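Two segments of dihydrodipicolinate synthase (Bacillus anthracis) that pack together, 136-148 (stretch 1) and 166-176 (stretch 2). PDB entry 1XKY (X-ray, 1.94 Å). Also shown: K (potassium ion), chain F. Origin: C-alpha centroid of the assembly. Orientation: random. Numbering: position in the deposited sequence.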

# COMPACT_ATOMS: atom_id res chain seq x y z
N SER A 136 -4.34 -7.62 -35.31
CA SER A 136 -4.24 -8.97 -35.83
C SER A 136 -5.60 -9.64 -36.02
O SER A 136 -5.68 -10.72 -36.59
CB SER A 136 -3.36 -9.81 -34.89
OG SER A 136 -4.10 -10.27 -33.78
N THR A 137 -6.67 -9.00 -35.54
CA THR A 137 -8.00 -9.60 -35.61
C THR A 137 -9.06 -8.58 -36.02
O THR A 137 -8.98 -7.42 -35.65
CB THR A 137 -8.42 -10.24 -34.24
OG1 THR A 137 -9.63 -10.99 -34.41
CG2 THR A 137 -8.63 -9.20 -33.16
N PRO A 138 -10.06 -9.03 -36.80
CA PRO A 138 -11.20 -8.16 -37.11
C PRO A 138 -12.20 -8.07 -35.95
O PRO A 138 -13.09 -7.23 -35.97
CB PRO A 138 -11.83 -8.86 -38.31
CG PRO A 138 -11.54 -10.29 -38.09
CD PRO A 138 -10.19 -10.34 -37.47
N LEU A 139 -12.03 -8.94 -34.96
CA LEU A 139 -12.97 -9.02 -33.84
C LEU A 139 -12.85 -7.84 -32.88
O LEU A 139 -11.77 -7.26 -32.73
CB LEU A 139 -12.74 -10.31 -33.05
CG LEU A 139 -13.16 -11.62 -33.73
CD1 LEU A 139 -13.00 -12.76 -32.75
CD2 LEU A 139 -14.59 -11.54 -34.23
N PRO A 140 -13.98 -7.48 -32.24
CA PRO A 140 -13.95 -6.52 -31.15
C PRO A 140 -13.06 -6.98 -29.99
O PRO A 140 -12.93 -8.19 -29.71
CB PRO A 140 -15.42 -6.46 -30.69
CG PRO A 140 -16.20 -6.95 -31.84
CD PRO A 140 -15.34 -7.94 -32.52
N VAL A 141 -12.45 -6.00 -29.32
CA VAL A 141 -11.52 -6.24 -28.22
C VAL A 141 -11.99 -5.52 -26.95
O VAL A 141 -12.33 -4.33 -26.98
CB VAL A 141 -10.09 -5.76 -28.58
CG1 VAL A 141 -9.17 -5.81 -27.37
CG2 VAL A 141 -9.53 -6.58 -29.72
N MET A 142 -11.99 -6.25 -25.84
CA MET A 142 -12.21 -5.71 -24.51
C MET A 142 -10.89 -5.80 -23.74
O MET A 142 -10.30 -6.88 -23.63
CB MET A 142 -13.32 -6.47 -23.77
CG MET A 142 -13.61 -5.96 -22.35
SD MET A 142 -14.93 -6.86 -21.47
CE MET A 142 -16.39 -6.20 -22.26
N LEU A 143 -10.44 -4.66 -23.24
CA LEU A 143 -9.27 -4.60 -22.38
C LEU A 143 -9.65 -5.04 -20.96
O LEU A 143 -10.80 -4.91 -20.55
CB LEU A 143 -8.72 -3.18 -22.34
CG LEU A 143 -8.32 -2.51 -23.66
CD1 LEU A 143 -7.92 -1.08 -23.38
CD2 LEU A 143 -7.20 -3.26 -24.35
N TYR A 144 -8.68 -5.54 -20.22
CA TYR A 144 -8.90 -5.98 -18.85
C TYR A 144 -7.83 -5.38 -17.95
O TYR A 144 -6.66 -5.78 -18.00
CB TYR A 144 -8.93 -7.51 -18.80
CG TYR A 144 -9.21 -8.15 -17.45
CD1 TYR A 144 -9.68 -7.42 -16.36
CD2 TYR A 144 -9.04 -9.53 -17.29
CE1 TYR A 144 -9.94 -8.04 -15.14
CE2 TYR A 144 -9.30 -10.15 -16.08
CZ TYR A 144 -9.75 -9.40 -15.01
OH TYR A 144 -10.01 -10.03 -13.81
N ASN A 145 -8.24 -4.40 -17.15
CA ASN A 145 -7.38 -3.77 -16.14
C ASN A 145 -7.56 -4.50 -14.81
O ASN A 145 -8.67 -4.57 -14.27
CB ASN A 145 -7.76 -2.29 -15.99
CG ASN A 145 -6.87 -1.56 -15.00
OD1 ASN A 145 -5.64 -1.60 -15.10
ND2 ASN A 145 -7.49 -0.89 -14.05
N VAL A 146 -6.47 -5.07 -14.31
CA VAL A 146 -6.52 -5.89 -13.10
C VAL A 146 -5.20 -5.79 -12.31
O VAL A 146 -4.42 -6.76 -12.24
CB VAL A 146 -6.93 -7.34 -13.43
CG1 VAL A 146 -5.91 -8.03 -14.36
CG2 VAL A 146 -7.18 -8.15 -12.16
N PRO A 147 -4.94 -4.60 -11.73
CA PRO A 147 -3.70 -4.37 -10.98
C PRO A 147 -3.55 -5.32 -9.80
O PRO A 147 -2.43 -5.62 -9.39
CB PRO A 147 -3.84 -2.91 -10.52
CG PRO A 147 -5.29 -2.63 -10.57
CD PRO A 147 -5.78 -3.39 -11.74
N GLY A 148 -4.67 -5.78 -9.26
CA GLY A 148 -4.68 -6.79 -8.20
C GLY A 148 -4.15 -8.16 -8.60
O GLY A 148 -3.95 -9.00 -7.73
N GLU A 166 -10.10 1.23 -33.81
CA GLU A 166 -11.46 0.90 -34.25
C GLU A 166 -12.08 -0.27 -33.48
O GLU A 166 -13.19 -0.15 -32.97
CB GLU A 166 -11.47 0.62 -35.75
CG GLU A 166 -12.83 0.21 -36.29
CD GLU A 166 -12.86 0.10 -37.81
OE1 GLU A 166 -13.90 0.47 -38.39
OE2 GLU A 166 -11.85 -0.35 -38.41
N ASN A 167 -11.37 -1.39 -33.37
CA ASN A 167 -11.96 -2.60 -32.77
C ASN A 167 -11.73 -2.78 -31.26
O ASN A 167 -12.09 -3.82 -30.70
CB ASN A 167 -11.52 -3.86 -33.54
CG ASN A 167 -10.03 -4.10 -33.49
OD1 ASN A 167 -9.25 -3.16 -33.41
ND2 ASN A 167 -9.64 -5.37 -33.55
N ILE A 168 -11.13 -1.79 -30.59
CA ILE A 168 -11.04 -1.80 -29.12
C ILE A 168 -12.24 -1.02 -28.58
O ILE A 168 -12.27 0.22 -28.63
CB ILE A 168 -9.69 -1.24 -28.59
CG1 ILE A 168 -8.52 -2.00 -29.23
CG2 ILE A 168 -9.65 -1.36 -27.06
CD1 ILE A 168 -7.14 -1.59 -28.75
N VAL A 169 -13.23 -1.76 -28.08
CA VAL A 169 -14.58 -1.24 -27.86
C VAL A 169 -15.03 -1.15 -26.40
O VAL A 169 -16.06 -0.53 -26.10
CB VAL A 169 -15.63 -2.05 -28.67
CG1 VAL A 169 -15.31 -2.03 -30.15
CG2 VAL A 169 -15.75 -3.51 -28.17
N ALA A 170 -14.26 -1.75 -25.49
CA ALA A 170 -14.67 -1.80 -24.09
C ALA A 170 -13.49 -2.13 -23.17
O ALA A 170 -12.43 -2.56 -23.63
CB ALA A 170 -15.78 -2.83 -23.89
N ILE A 171 -13.70 -1.90 -21.87
CA ILE A 171 -12.74 -2.28 -20.84
C ILE A 171 -13.47 -2.89 -19.64
O ILE A 171 -14.53 -2.39 -19.22
CB ILE A 171 -11.82 -1.10 -20.42
CG1 ILE A 171 -10.79 -1.53 -19.37
CG2 ILE A 171 -12.65 0.09 -19.93
CD1 ILE A 171 -9.62 -0.59 -19.24
N LYS A 172 -12.94 -4.00 -19.14
CA LYS A 172 -13.30 -4.53 -17.83
C LYS A 172 -12.34 -3.90 -16.84
O LYS A 172 -11.15 -4.18 -16.87
CB LYS A 172 -13.17 -6.07 -17.81
CG LYS A 172 -13.39 -6.70 -16.44
CD LYS A 172 -13.14 -8.19 -16.44
CE LYS A 172 -13.34 -8.79 -15.04
NZ LYS A 172 -13.14 -10.27 -15.02
N ASP A 173 -12.84 -3.02 -15.98
CA ASP A 173 -11.97 -2.30 -15.05
C ASP A 173 -12.07 -2.86 -13.63
O ASP A 173 -12.97 -2.49 -12.87
CB ASP A 173 -12.29 -0.79 -15.06
CG ASP A 173 -11.20 0.04 -14.38
OD1 ASP A 173 -10.40 -0.53 -13.60
OD2 ASP A 173 -11.15 1.27 -14.62
N ALA A 174 -11.13 -3.73 -13.29
CA ALA A 174 -11.02 -4.27 -11.93
C ALA A 174 -10.01 -3.51 -11.06
O ALA A 174 -9.46 -4.05 -10.09
CB ALA A 174 -10.69 -5.75 -11.97
N GLY A 175 -9.76 -2.24 -11.40
CA GLY A 175 -8.88 -1.39 -10.60
C GLY A 175 -9.45 -1.01 -9.24
O GLY A 175 -8.72 -0.53 -8.37
N GLY A 176 -10.76 -1.19 -9.07
CA GLY A 176 -11.43 -0.91 -7.81
C GLY A 176 -11.70 0.56 -7.56
O GLY A 176 -12.05 0.95 -6.45
K K F . -12.90 1.98 -30.60
O HOH W 1 -7.50 -5.71 -9.55
O HOH W 2 -15.50 2.04 -29.25
O HOH W 3 -13.32 3.69 -32.55

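Strands 141-145 and 168-173 run side by side in parallel, their axes 23° apart, and the contact buries 876 Å² in all. Ahead of the strand, the N167 side chain points toward stretch 1 and its ND2 donates a hydrogen bond to L139 O (3.0 Å), tying the incoming loop to the residue just before the neighbouring strand. P140 lays its CB against V169 CG2 (3.9 Å), and its CA sits 3.3 Å from N167 O. That same carbonyl oxygen accepts the first backbone hydrogen bond, from V141 N (2.6 Å). V141 O answers by accepting from V169 N (2.9 Å). Here the register slips: V141 pairs with I168 but M142 with A170, so a beta bulge leaves V169 as an extra residue, its CA-to-CB bond directed sideways. Just past the bulge, M142 reaches over A170, CE to CB 3.8 Å. L143 is held at both ends of its backbone, its N donating to A170 O (2.9 Å) and its O accepting from K172 N (2.7 Å). Its side chain shares a face with V141, I168 and I171, packing CG against I168 CG2 (3.8 Å) and CB against I171 CG1 (4.0 Å). Y144 lies on the M142 face, where the fully extended K172 side chain passes over its ring, CD 3.7 Å from the centroid of Y144; A174 CB meets the ring edge, 4.0 Å from Y144 CE1. N145 continues the ladder, N to K172 O (2.9 Å) and O from A174 N (2.8 Å), while its ND2 donates to D173 OD1 (3.0 Å). The same D173 OD1 accepts from G175 N (2.9 Å), so one carboxylate oxygen serves both N145 across the contact and G175 in its own stretch. Finally, water 1 bridges the stretches, accepting from G148 N (2.8 Å) and donating to A174 O (2.6 Å).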